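Local coordinates for protein NAD-dependent aldehyde dehydrogenase (Sinorhizobium meliloti, PDB 3U4J) that probably oxidises aldehydes to carboxylic acids with NAD or NADP as electron acceptor, as other members of the aldehyde dehydrogenase family do, at residues 21-26 with 203-208; 29-34 with 207-212; 54-59 with 223-228. All blocks are in the same frame, centred on the assembly; numbering follows the deposited sequence.

Contact 1. Residues 21-26 with 203-208; sequences SRYQML and TSIRLA
Ile-205, on helix 202-214, packs against the extended chain at Tyr-23 and Gln-24. The contact is mainly apolar, and no hydrogen bond joins 21-26 to 203-208. Ile-205 CD1 lies 3.5 Å from Tyr-23 CB. Its other branch, CG2, sits 4.0 Å from Tyr-23 CD1, and the two side chains cross obliquely. CG2 is anti to the backbone N of Ile-205 and also packs 3.3 Å from Gln-24 O. The isoleucine thus touches both a side chain and a backbone carbonyl of 21-26.

The Tyr-23 ring adds a looser contact. Arg-206 CG stands at the ring edge, near its plane, 4.1 Å from Tyr-23 CE1. Only the aliphatic part of Arg-206 is used here. Its guanidinium forms salt bridges with Glu-104 and Glu-209.

In strand 25-27, Leu-26 turns its side chain to the helix backbone. Leu-26 CD2 comes 3.8 Å from Ala-208 O and 4.2 Å from Ala-208 CB.

Beyond the two segments, Tyr-23 also packs on Ile-108 of helix 102-113. Ile-205 and Ala-208 both touch strand 221-223 through Val-223. The arrangement is buried packing of an N-terminal segment against a helix of the Rossmann-like cofactor-binding domain, as in the aldehyde dehydrogenase fold.

Contact 2. Residues 29-34 with 207-212; sequences GKSVDA and LAELAR
Arg-212 reaches from helix 202-214 to Gly-29 and Ser-31 of the beta-hairpin formed by strands 25-27 and 30-32. Gly-29 lies in the turn between the strands, and its positive phi is a backbone shape that favours glycine. The hairpin lies beside a helix of the Rossmann-like domain of the aldehyde dehydrogenase fold. Strand 30-32 and helix segment 207-212 run nearly antiparallel, at 154°. Their axes stay 10.6 Å apart, and long polar side chains span the gap.

The direct hydrogen bonds all come from the Arg-212 guanidinium. NH1 and NH2 together grip one atom, Ser-31 OG. The NH2 bond to Ser-31 OG is 3.0 Å long, with an angle of 150° at the hydrogen. The NH1 bond to the same oxygen is more bent, at 142°. NH1 also donates to Gly-29 O, so it serves two acceptors. Both oxygens lie close to the guanidinium plane, which should limit rotation of the group. The arginine chain runs extended from the helix as far as CD and bends at chi3, which places NE.

A water adds an indirect link. It lies 2.7 Å from Glu-209 OE2, to which it probably donates, and 2.8 Å from Ser-31 OG. Ser-31 OG therefore meets both the arginine and the water. Glu-209 OE1 is in a salt bridge with Arg-206 on the same helix.

Packing plays a smaller part. Outside the segments, Glu-209 and Arg-212 both touch Leu-26 of the partner strand. At Gly-29, Arg-212 CD sits 3.2 Å from the carbonyl O, while NH1 approaches that oxygen from above the carbonyl plane, at 3.0 Å.

Contact 3. Residues 54-59 with 223-228; sequences TWPEAS and VVTGYG
Thr-225 meets 54-59 with both its side chain and its backbone. Its OG1 lies between the backbone N and the carbonyl carbon (chi1 58°) and donates to Pro-56 O at 2.7 Å. OG1 also packs 3.3 Å from Pro-56 CD. Thr-225 CB is 4.0 Å from Trp-55 CD1, and the two side chains cross at about a right angle. Thr-225 O accepts from Ala-58 N at 2.8 Å, and Ala-58 CB lies against the same oxygen.

At Gly-226 the chain passes close to 54-59, with its CA 4.2 Å from Glu-57 CA. Its backbone angles call for glycine, and its CA also passes 3.9 Å from Ala-58 N.

Tyr-227 N donates to a water that in turn donates to Ala-58 O. The Tyr-227 ring takes Glu-57 OE2 at its edge, 3.5 Å from CE2. The carboxylate is nearly perpendicular to the ring, 84° apart, and Glu-57 OE1 is hydrogen-bonded to Ser-38 OG.

Residues 223-228 follow strand 221-223 and lead towards helix 231-237. Thr-225 and Trp-55 both pack on Ile-205 of helix 202-214, while Met-25 of strand 25-27 touches Pro-56, Ala-58 and Thr-225.

In the fold
Contacts 1 and 3 are buried, while contact 2 lies at the surface. Contacts 1 and 2 share helix 202-214 and the hairpin of strands 25-27 and 30-32. Their chemistry changes along it: contact 1 is mainly apolar packing, whereas contact 2 uses charged side chains and a water. Contact 3 uses other elements, the end of strand 51-56 and the loop after strand 221-223, and its two direct hydrogen bonds both involve backbone atoms. Contacts 1 and 3 are joined by backbone pairs, Tyr-23 with Thr-54 and Leu-26 with Val-223. Ala-208, which touches Leu-26 in contact 1, also packs on Val-223 of 223-228. All three attach N-terminal segments to the same region.

Contact 1. Residues 21-26 with 203-208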
ATOM      1  N   SER A  21     -21.282 -10.084  41.599  1.00 14.02           N
ATOM      2  CA  SER A  21     -20.253 -10.593  40.713  1.00 14.18           C
ATOM      3  C   SER A  21     -18.852 -10.434  41.297  1.00 14.22           C
ATOM      4  O   SER A  21     -18.403  -9.319  41.563  1.00 13.91           O
ATOM      5  CB  SER A  21     -20.346  -9.905  39.349  1.00 14.45           C
ATOM      6  OG  SER A  21     -21.495 -10.318  38.668  1.00 13.92           O
ATOM      7  N   ARG A  22     -18.161 -11.549  41.495  1.00 14.10           N
ATOM      8  CA  ARG A  22     -16.787 -11.524  42.019  1.00 15.65           C
ATOM      9  C   ARG A  22     -15.891 -12.011  40.897  1.00 15.11           C
ATOM     10  O   ARG A  22     -16.110 -13.099  40.362  1.00 15.20           O
ATOM     11  CB  ARG A  22     -16.621 -12.407  43.273  1.00 16.98           C
ATOM     12  CG  ARG A  22     -15.153 -12.475  43.853  1.00 22.45           C
ATOM     13  CD  ARG A  22     -14.648 -13.942  43.938  1.00 30.18           C
ATOM     14  NE  ARG A  22     -13.274 -14.102  44.450  1.00 34.77           N
ATOM     15  CZ  ARG A  22     -12.568 -15.238  44.385  1.00 36.12           C
ATOM     16  NH1 ARG A  22     -13.078 -16.331  43.814  1.00 37.81           N
ATOM     17  NH2 ARG A  22     -11.344 -15.285  44.884  1.00 35.21           N
ATOM     18  N   TYR A  23     -14.915 -11.193  40.513  1.00 13.07           N
ATOM     19  CA  TYR A  23     -14.044 -11.521  39.387  1.00 11.98           C
ATOM     20  C   TYR A  23     -12.621 -11.729  39.842  1.00 12.41           C
ATOM     21  O   TYR A  23     -12.211 -11.192  40.869  1.00 12.19           O
ATOM     22  CB  TYR A  23     -14.004 -10.383  38.367  1.00 12.17           C
ATOM     23  CG  TYR A  23     -15.333  -9.996  37.760  1.00 10.07           C
ATOM     24  CD1 TYR A  23     -15.743 -10.516  36.529  1.00 10.57           C
ATOM     25  CD2 TYR A  23     -16.148  -9.066  38.400  1.00 10.10           C
ATOM     26  CE1 TYR A  23     -16.981 -10.144  35.962  1.00 11.45           C
ATOM     27  CE2 TYR A  23     -17.369  -8.677  37.849  1.00 10.90           C
ATOM     28  CZ  TYR A  23     -17.773  -9.234  36.628  1.00 10.94           C
ATOM     29  OH  TYR A  23     -18.967  -8.848  36.115  1.00 11.66           O
ATOM     30  N   GLN A  24     -11.864 -12.484  39.048  1.00 11.70           N
ATOM     31  CA  GLN A  24     -10.450 -12.693  39.303  1.00 11.56           C
ATOM     32  C   GLN A  24      -9.581 -12.169  38.157  1.00 11.54           C
ATOM     33  O   GLN A  24     -10.026 -12.107  36.989  1.00 11.43           O
ATOM     34  CB  GLN A  24     -10.181 -14.179  39.523  1.00 11.29           C
ATOM     35  CG  GLN A  24     -10.702 -14.727  40.880  1.00 12.43           C
ATOM     36  CD  GLN A  24     -10.345 -16.184  41.037  1.00 15.73           C
ATOM     37  OE1 GLN A  24     -10.823 -17.043  40.277  1.00 15.32           O
ATOM     38  NE2 GLN A  24      -9.466 -16.476  41.990  1.00 14.16           N
HETATM   39  N   MSE A  25      -8.341 -11.811  38.489  1.00 10.62           N
HETATM   40  CA  MSE A  25      -7.350 -11.485  37.469  1.00 10.00           C
HETATM   41  C   MSE A  25      -7.080 -12.710  36.621  1.00  9.63           C
HETATM   42  O   MSE A  25      -7.444 -13.828  37.004  1.00  8.82           O
HETATM   43  CB  MSE A  25      -6.068 -10.952  38.104  1.00 10.74           C
HETATM   44  CG  MSE A  25      -6.296  -9.626  38.829  1.00 13.60           C
HETATM   45 SE   MSE A  25      -4.566  -8.894  39.425  1.00 27.62          SE
HETATM   46  CE  MSE A  25      -4.282  -9.893  41.055  1.00 20.83           C
ATOM     47  N   LEU A  26      -6.476 -12.521  35.461  1.00  9.40           N
ATOM     48  CA  LEU A  26      -6.162 -13.677  34.649  1.00 10.55           C
ATOM     49  C   LEU A  26      -4.738 -13.544  34.171  1.00 10.60           C
ATOM     50  O   LEU A  26      -4.422 -12.665  33.402  1.00 10.13           O
ATOM     51  CB  LEU A  26      -7.199 -13.836  33.528  1.00 11.13           C
ATOM     52  CG  LEU A  26      -7.161 -14.851  32.366  1.00 14.78           C
ATOM     53  CD1 LEU A  26      -6.110 -15.907  32.387  1.00 15.18           C
ATOM     54  CD2 LEU A  26      -8.576 -15.412  32.094  1.00 16.06           C
ATOM     55  N   THR A 203     -16.191  -6.333  32.348  1.00 10.37           N
ATOM     56  CA  THR A 203     -16.169  -6.802  30.938  1.00 11.01           C
ATOM     57  C   THR A 203     -14.762  -7.132  30.421  1.00 10.26           C
ATOM     58  O   THR A 203     -14.618  -8.005  29.555  1.00 10.65           O
ATOM     59  CB  THR A 203     -16.934  -5.881  29.941  1.00 10.81           C
ATOM     60  OG1 THR A 203     -16.331  -4.601  29.931  1.00 13.22           O
ATOM     61  CG2 THR A 203     -18.377  -5.776  30.323  1.00 10.84           C
ATOM     62  N   SER A 204     -13.726  -6.475  30.960  1.00  8.88           N
ATOM     63  CA  SER A 204     -12.351  -6.734  30.520  1.00  8.71           C
ATOM     64  C   SER A 204     -11.796  -8.076  30.992  1.00  8.89           C
ATOM     65  O   SER A 204     -11.034  -8.718  30.292  1.00  9.03           O
ATOM     66  CB  SER A 204     -11.419  -5.589  30.960  1.00  9.05           C
ATOM     67  OG  SER A 204     -11.873  -4.386  30.326  1.00 10.85           O
ATOM     68  N   ILE A 205     -12.176  -8.481  32.196  1.00  9.55           N
ATOM     69  CA  ILE A 205     -11.802  -9.776  32.721  1.00  8.66           C
ATOM     70  C   ILE A 205     -12.582 -10.820  31.922  1.00  9.10           C
ATOM     71  O   ILE A 205     -12.018 -11.836  31.492  1.00  8.36           O
ATOM     72  CB  ILE A 205     -12.148  -9.863  34.246  1.00  9.48           C
ATOM     73  CG1 ILE A 205     -11.089  -9.113  35.066  1.00  9.44           C
ATOM     74  CG2 ILE A 205     -12.279 -11.312  34.694  1.00  5.47           C
ATOM     75  CD1 ILE A 205     -11.547  -8.795  36.504  1.00  8.26           C
ATOM     76  N   ARG A 206     -13.869 -10.566  31.704  1.00  9.05           N
ATOM     77  CA  ARG A 206     -14.641 -11.481  30.852  1.00  9.49           C
ATOM     78  C   ARG A 206     -14.019 -11.622  29.455  1.00  9.01           C
ATOM     79  O   ARG A 206     -13.974 -12.724  28.909  1.00  8.48           O
ATOM     80  CB  ARG A 206     -16.150 -11.118  30.745  1.00  9.18           C
ATOM     81  CG  ARG A 206     -16.970 -11.308  32.021  1.00 11.88           C
ATOM     82  CD  ARG A 206     -17.084 -12.760  32.474  1.00 15.05           C
ATOM     83  NE  ARG A 206     -17.967 -13.541  31.600  1.00 15.93           N
ATOM     84  CZ  ARG A 206     -17.597 -14.632  30.923  1.00 16.74           C
ATOM     85  NH1 ARG A 206     -16.360 -15.103  31.016  1.00 14.97           N
ATOM     86  NH2 ARG A 206     -18.478 -15.273  30.159  1.00 16.43           N
ATOM     87  N   LEU A 207     -13.522 -10.524  28.887  1.00  9.23           N
ATOM     88  CA  LEU A 207     -12.922 -10.600  27.539  1.00  8.72           C
ATOM     89  C   LEU A 207     -11.691 -11.512  27.553  1.00  8.65           C
ATOM     90  O   LEU A 207     -11.509 -12.318  26.629  1.00  8.25           O
ATOM     91  CB  LEU A 207     -12.553  -9.202  27.015  1.00  8.22           C
ATOM     92  CG  LEU A 207     -11.997  -9.021  25.615  1.00  8.69           C
ATOM     93  CD1 LEU A 207     -12.929  -9.636  24.543  1.00 11.85           C
ATOM     94  CD2 LEU A 207     -11.788  -7.518  25.330  1.00  9.92           C
ATOM     95  N   ALA A 208     -10.861 -11.393  28.599  1.00  8.05           N
ATOM     96  CA  ALA A 208      -9.681 -12.266  28.733  1.00  8.28           C
ATOM     97  C   ALA A 208     -10.111 -13.722  28.919  1.00  7.81           C
ATOM     98  O   ALA A 208      -9.431 -14.641  28.450  1.00  8.69           O
ATOM     99  CB  ALA A 208      -8.798 -11.828  29.897  1.00  7.98           C
TER

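Contact 2. Residues 29-34 with 207-212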
ATOM      1  N   GLY A  29      -2.923 -17.753  31.879  1.00 10.68           N
ATOM      2  CA  GLY A  29      -4.022 -18.680  31.657  1.00 10.82           C
ATOM      3  C   GLY A  29      -4.800 -19.073  32.885  1.00 10.83           C
ATOM      4  O   GLY A  29      -5.756 -19.847  32.752  1.00 10.21           O
ATOM      5  N   LYS A  30      -4.403 -18.553  34.069  1.00 11.08           N
ATOM      6  CA  LYS A  30      -5.037 -18.909  35.368  1.00 12.01           C
ATOM      7  C   LYS A  30      -5.790 -17.738  35.965  1.00 11.72           C
ATOM      8  O   LYS A  30      -5.289 -16.625  35.986  1.00 11.09           O
ATOM      9  CB  LYS A  30      -4.012 -19.357  36.437  1.00 13.08           C
ATOM     10  CG  LYS A  30      -2.997 -20.405  36.038  1.00 18.29           C
ATOM     11  CD  LYS A  30      -3.551 -21.810  36.018  1.00 25.59           C
ATOM     12  CE  LYS A  30      -2.422 -22.805  35.690  1.00 30.07           C
ATOM     13  NZ  LYS A  30      -2.855 -23.764  34.624  1.00 33.81           N
ATOM     14  N   SER A  31      -6.980 -17.998  36.489  1.00 12.38           N
ATOM     15  CA  SER A  31      -7.706 -16.990  37.247  1.00 13.41           C
ATOM     16  C   SER A  31      -7.133 -16.910  38.675  1.00 13.69           C
ATOM     17  O   SER A  31      -7.033 -17.919  39.376  1.00 13.91           O
ATOM     18  CB  SER A  31      -9.193 -17.307  37.264  1.00 13.88           C
ATOM     19  OG  SER A  31      -9.742 -17.250  35.945  1.00 15.24           O
ATOM     20  N   VAL A  32      -6.730 -15.719  39.093  1.00 12.91           N
ATOM     21  CA  VAL A  32      -5.982 -15.580  40.343  1.00 13.06           C
ATOM     22  C   VAL A  32      -6.452 -14.360  41.128  1.00 13.29           C
ATOM     23  O   VAL A  32      -6.947 -13.393  40.543  1.00 12.56           O
ATOM     24  CB  VAL A  32      -4.436 -15.488  40.139  1.00 11.86           C
ATOM     25  CG1 VAL A  32      -3.868 -16.791  39.632  1.00 13.08           C
ATOM     26  CG2 VAL A  32      -4.043 -14.339  39.207  1.00 13.74           C
ATOM     27  N   ASP A  33      -6.285 -14.426  42.451  1.00 13.41           N
ATOM     28  CA  ASP A  33      -6.517 -13.293  43.328  1.00 14.08           C
ATOM     29  C   ASP A  33      -5.233 -12.485  43.393  1.00 13.56           C
ATOM     30  O   ASP A  33      -4.194 -12.925  42.912  1.00 13.26           O
ATOM     31  CB  ASP A  33      -6.856 -13.787  44.740  1.00 15.83           C
ATOM     32  CG  ASP A  33      -8.141 -14.598  44.788  1.00 18.29           C
ATOM     33  OD1 ASP A  33      -9.133 -14.193  44.157  1.00 19.03           O
ATOM     34  OD2 ASP A  33      -8.144 -15.648  45.464  1.00 22.51           O
ATOM     35  N   ALA A  34      -5.302 -11.293  43.979  1.00 13.59           N
ATOM     36  CA  ALA A  34      -4.082 -10.630  44.413  1.00 13.82           C
ATOM     37  C   ALA A  34      -3.441 -11.485  45.499  1.00 13.68           C
ATOM     38  O   ALA A  34      -4.142 -12.126  46.296  1.00 13.03           O
ATOM     39  CB  ALA A  34      -4.378  -9.256  44.947  1.00 14.20           C
ATOM     40  N   LEU A 207     -13.522 -10.524  28.887  1.00  9.23           N
ATOM     41  CA  LEU A 207     -12.922 -10.600  27.539  1.00  8.72           C
ATOM     42  C   LEU A 207     -11.691 -11.512  27.553  1.00  8.65           C
ATOM     43  O   LEU A 207     -11.509 -12.318  26.629  1.00  8.25           O
ATOM     44  CB  LEU A 207     -12.553  -9.202  27.015  1.00  8.22           C
ATOM     45  CG  LEU A 207     -11.997  -9.021  25.615  1.00  8.69           C
ATOM     46  CD1 LEU A 207     -12.929  -9.636  24.543  1.00 11.85           C
ATOM     47  CD2 LEU A 207     -11.788  -7.518  25.330  1.00  9.92           C
ATOM     48  N   ALA A 208     -10.861 -11.393  28.599  1.00  8.05           N
ATOM     49  CA  ALA A 208      -9.681 -12.266  28.733  1.00  8.28           C
ATOM     50  C   ALA A 208     -10.111 -13.722  28.919  1.00  7.81           C
ATOM     51  O   ALA A 208      -9.431 -14.641  28.450  1.00  8.69           O
ATOM     52  CB  ALA A 208      -8.798 -11.828  29.897  1.00  7.98           C
ATOM     53  N   GLU A 209     -11.221 -13.915  29.621  1.00  8.16           N
ATOM     54  CA  GLU A 209     -11.759 -15.261  29.841  1.00  9.26           C
ATOM     55  C   GLU A 209     -12.297 -15.846  28.535  1.00  9.22           C
ATOM     56  O   GLU A 209     -12.134 -17.036  28.268  1.00  9.75           O
ATOM     57  CB  GLU A 209     -12.811 -15.261  30.963  1.00  9.61           C
ATOM     58  CG  GLU A 209     -12.188 -14.889  32.336  1.00 10.68           C
ATOM     59  CD  GLU A 209     -13.220 -14.770  33.460  1.00 15.04           C
ATOM     60  OE1 GLU A 209     -14.439 -14.671  33.185  1.00 18.52           O
ATOM     61  OE2 GLU A 209     -12.816 -14.744  34.640  1.00 16.80           O
ATOM     62  N   LEU A 210     -12.914 -15.004  27.711  1.00  9.15           N
ATOM     63  CA  LEU A 210     -13.332 -15.456  26.361  1.00  9.46           C
ATOM     64  C   LEU A 210     -12.139 -15.835  25.483  1.00  8.98           C
ATOM     65  O   LEU A 210     -12.195 -16.844  24.764  1.00  9.01           O
ATOM     66  CB  LEU A 210     -14.209 -14.420  25.662  1.00  8.92           C
ATOM     67  CG  LEU A 210     -15.495 -14.045  26.407  1.00 11.23           C
ATOM     68  CD1 LEU A 210     -16.342 -13.087  25.573  1.00 11.50           C
ATOM     69  CD2 LEU A 210     -16.291 -15.273  26.778  1.00 12.07           C
ATOM     70  N   ALA A 211     -11.063 -15.048  25.529  1.00  8.44           N
ATOM     71  CA  ALA A 211      -9.837 -15.426  24.812  1.00  8.87           C
ATOM     72  C   ALA A 211      -9.317 -16.793  25.276  1.00  8.71           C
ATOM     73  O   ALA A 211      -8.897 -17.647  24.455  1.00  9.41           O
ATOM     74  CB  ALA A 211      -8.720 -14.326  24.960  1.00  8.15           C
ATOM     75  N   ARG A 212      -9.349 -17.020  26.583  1.00  8.61           N
ATOM     76  CA  ARG A 212      -8.929 -18.339  27.116  1.00  9.17           C
ATOM     77  C   ARG A 212      -9.882 -19.421  26.593  1.00  9.83           C
ATOM     78  O   ARG A 212      -9.454 -20.483  26.138  1.00  9.20           O
ATOM     79  CB  ARG A 212      -8.938 -18.330  28.653  1.00  9.08           C
ATOM     80  CG  ARG A 212      -8.473 -19.642  29.277  1.00  9.95           C
ATOM     81  CD  ARG A 212      -8.327 -19.519  30.800  1.00  8.83           C
ATOM     82  NE  ARG A 212      -9.559 -19.115  31.492  1.00 11.50           N
ATOM     83  CZ  ARG A 212      -9.583 -18.717  32.767  1.00 11.46           C
ATOM     84  NH1 ARG A 212      -8.442 -18.680  33.470  1.00 11.44           N
ATOM     85  NH2 ARG A 212     -10.726 -18.353  33.337  1.00  8.25           N
TER
HETATM   86  O   HOH W   1     -10.235 -14.528  35.391  1.00 14.46           O

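Contact 3. Residues 54-59 with 223-228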
ATOM      1  N   THR A  54     -16.766  -6.935  42.129  1.00 12.06           N
ATOM      2  CA  THR A  54     -15.523  -6.834  42.894  1.00 12.26           C
ATOM      3  C   THR A  54     -14.409  -7.610  42.239  1.00 11.67           C
ATOM      4  O   THR A  54     -14.626  -8.674  41.659  1.00 10.61           O
ATOM      5  CB  THR A  54     -15.654  -7.142  44.462  1.00 13.84           C
ATOM      6  OG1 THR A  54     -14.729  -8.158  44.900  1.00 19.58           O
ATOM      7  CG2 THR A  54     -17.063  -7.371  44.941  1.00  9.36           C
ATOM      8  N   TRP A  55     -13.217  -7.025  42.283  1.00 10.47           N
ATOM      9  CA  TRP A  55     -12.055  -7.598  41.641  1.00 10.36           C
ATOM     10  C   TRP A  55     -10.836  -7.310  42.495  1.00 10.54           C
ATOM     11  O   TRP A  55     -10.896  -6.427  43.365  1.00  9.80           O
ATOM     12  CB  TRP A  55     -11.857  -7.008  40.215  1.00  9.77           C
ATOM     13  CG  TRP A  55     -12.320  -5.604  40.097  1.00  8.68           C
ATOM     14  CD1 TRP A  55     -11.659  -4.489  40.507  1.00 10.69           C
ATOM     15  CD2 TRP A  55     -13.568  -5.162  39.574  1.00  8.71           C
ATOM     16  NE1 TRP A  55     -12.407  -3.381  40.276  1.00  9.19           N
ATOM     17  CE2 TRP A  55     -13.587  -3.760  39.687  1.00  9.79           C
ATOM     18  CE3 TRP A  55     -14.674  -5.816  39.017  1.00  7.49           C
ATOM     19  CZ2 TRP A  55     -14.661  -2.990  39.264  1.00  7.21           C
ATOM     20  CZ3 TRP A  55     -15.749  -5.046  38.573  1.00  8.94           C
ATOM     21  CH2 TRP A  55     -15.733  -3.649  38.702  1.00 10.11           C
ATOM     22  N   PRO A  56      -9.711  -7.989  42.214  1.00  9.77           N
ATOM     23  CA  PRO A  56      -8.556  -7.815  43.070  1.00 10.63           C
ATOM     24  C   PRO A  56      -7.989  -6.410  43.023  1.00 12.25           C
ATOM     25  O   PRO A  56      -8.161  -5.669  42.019  1.00 10.97           O
ATOM     26  CB  PRO A  56      -7.534  -8.807  42.499  1.00 10.63           C
ATOM     27  CG  PRO A  56      -8.366  -9.881  41.893  1.00  9.72           C
ATOM     28  CD  PRO A  56      -9.510  -9.094  41.258  1.00 11.05           C
ATOM     29  N   GLU A  57      -7.335  -6.046  44.123  1.00 11.46           N
ATOM     30  CA  GLU A  57      -6.549  -4.840  44.164  1.00 12.92           C
ATOM     31  C   GLU A  57      -5.122  -5.308  43.983  1.00 13.06           C
ATOM     32  O   GLU A  57      -4.511  -5.790  44.943  1.00 12.18           O
ATOM     33  CB  GLU A  57      -6.726  -4.136  45.517  1.00 13.44           C
ATOM     34  CG  GLU A  57      -5.810  -2.924  45.679  1.00 13.91           C
ATOM     35  CD  GLU A  57      -5.868  -2.280  47.085  1.00 19.04           C
ATOM     36  OE1 GLU A  57      -6.646  -2.729  47.973  1.00 16.89           O
ATOM     37  OE2 GLU A  57      -5.100  -1.316  47.283  1.00 18.71           O
ATOM     38  N   ALA A  58      -4.582  -5.191  42.766  1.00 12.05           N
ATOM     39  CA  ALA A  58      -3.256  -5.750  42.501  1.00 12.45           C
ATOM     40  C   ALA A  58      -2.159  -4.944  43.194  1.00 12.86           C
ATOM     41  O   ALA A  58      -2.230  -3.719  43.271  1.00 12.07           O
ATOM     42  CB  ALA A  58      -2.965  -5.844  40.986  1.00 13.25           C
ATOM     43  N   SER A  59      -1.160  -5.670  43.685  1.00 12.50           N
ATOM     44  CA  SER A  59       0.088  -5.096  44.157  1.00 12.86           C
ATOM     45  C   SER A  59       1.025  -4.959  42.950  1.00 12.88           C
ATOM     46  O   SER A  59       0.796  -5.588  41.900  1.00 11.88           O
ATOM     47  CB  SER A  59       0.725  -6.065  45.174  1.00 12.51           C
ATOM     48  OG  SER A  59       1.357  -7.119  44.458  1.00 10.39           O
ATOM     49  N   VAL A 223      -4.957 -10.118  32.294  1.00  8.24           N
ATOM     50  CA  VAL A 223      -5.645  -8.934  32.797  1.00  9.55           C
ATOM     51  C   VAL A 223      -5.340  -8.771  34.287  1.00  9.61           C
ATOM     52  O   VAL A 223      -5.449  -9.734  35.040  1.00  8.53           O
ATOM     53  CB  VAL A 223      -7.175  -9.013  32.614  1.00  9.99           C
ATOM     54  CG1 VAL A 223      -7.877  -7.735  33.094  1.00  8.89           C
ATOM     55  CG2 VAL A 223      -7.495  -9.156  31.163  1.00 14.88           C
ATOM     56  N   VAL A 224      -5.025  -7.536  34.684  1.00  9.55           N
ATOM     57  CA  VAL A 224      -4.788  -7.191  36.081  1.00 10.06           C
ATOM     58  C   VAL A 224      -5.723  -6.039  36.442  1.00 10.25           C
ATOM     59  O   VAL A 224      -6.107  -5.242  35.577  1.00 10.47           O
ATOM     60  CB  VAL A 224      -3.296  -6.837  36.353  1.00 10.09           C
ATOM     61  CG1 VAL A 224      -2.417  -8.063  36.168  1.00 11.68           C
ATOM     62  CG2 VAL A 224      -2.811  -5.696  35.443  1.00 10.43           C
ATOM     63  N   THR A 225      -6.107  -5.974  37.712  1.00 10.43           N
ATOM     64  CA  THR A 225      -7.047  -4.970  38.182  1.00 10.20           C
ATOM     65  C   THR A 225      -6.480  -4.286  39.431  1.00 11.10           C
ATOM     66  O   THR A 225      -5.631  -4.849  40.154  1.00 10.02           O
ATOM     67  CB  THR A 225      -8.434  -5.588  38.487  1.00 10.70           C
ATOM     68  OG1 THR A 225      -8.301  -6.628  39.477  1.00 11.90           O
ATOM     69  CG2 THR A 225      -9.051  -6.196  37.199  1.00 10.48           C
ATOM     70  N   GLY A 226      -6.948  -3.079  39.689  1.00 10.95           N
ATOM     71  CA  GLY A 226      -6.400  -2.324  40.795  1.00 12.23           C
ATOM     72  C   GLY A 226      -6.574  -0.836  40.591  1.00 13.14           C
ATOM     73  O   GLY A 226      -7.269  -0.387  39.649  1.00 12.20           O
ATOM     74  N   TYR A 227      -5.932  -0.056  41.460  1.00 13.16           N
ATOM     75  CA  TYR A 227      -6.002   1.389  41.295  1.00 14.32           C
ATOM     76  C   TYR A 227      -5.095   1.835  40.153  1.00 13.89           C
ATOM     77  O   TYR A 227      -4.420   0.988  39.524  1.00 13.29           O
ATOM     78  CB  TYR A 227      -5.694   2.089  42.626  1.00 14.63           C
ATOM     79  CG  TYR A 227      -6.755   1.814  43.648  1.00 14.84           C
ATOM     80  CD1 TYR A 227      -8.021   2.382  43.530  1.00 15.95           C
ATOM     81  CD2 TYR A 227      -6.504   0.980  44.739  1.00 16.49           C
ATOM     82  CE1 TYR A 227      -9.016   2.122  44.479  1.00 17.82           C
ATOM     83  CE2 TYR A 227      -7.495   0.715  45.691  1.00 17.23           C
ATOM     84  CZ  TYR A 227      -8.737   1.296  45.556  1.00 19.41           C
ATOM     85  OH  TYR A 227      -9.730   1.059  46.492  1.00 22.19           O
ATOM     86  N   GLY A 228      -5.075   3.140  39.868  1.00 14.59           N
ATOM     87  CA  GLY A 228      -4.219   3.665  38.792  1.00 16.36           C
ATOM     88  C   GLY A 228      -2.762   3.245  38.985  1.00 18.19           C
ATOM     89  O   GLY A 228      -2.093   2.779  38.054  1.00 18.28           O
TER
HETATM   90  O   HOH W   2      -3.861  -1.680  42.992  1.00 15.01           O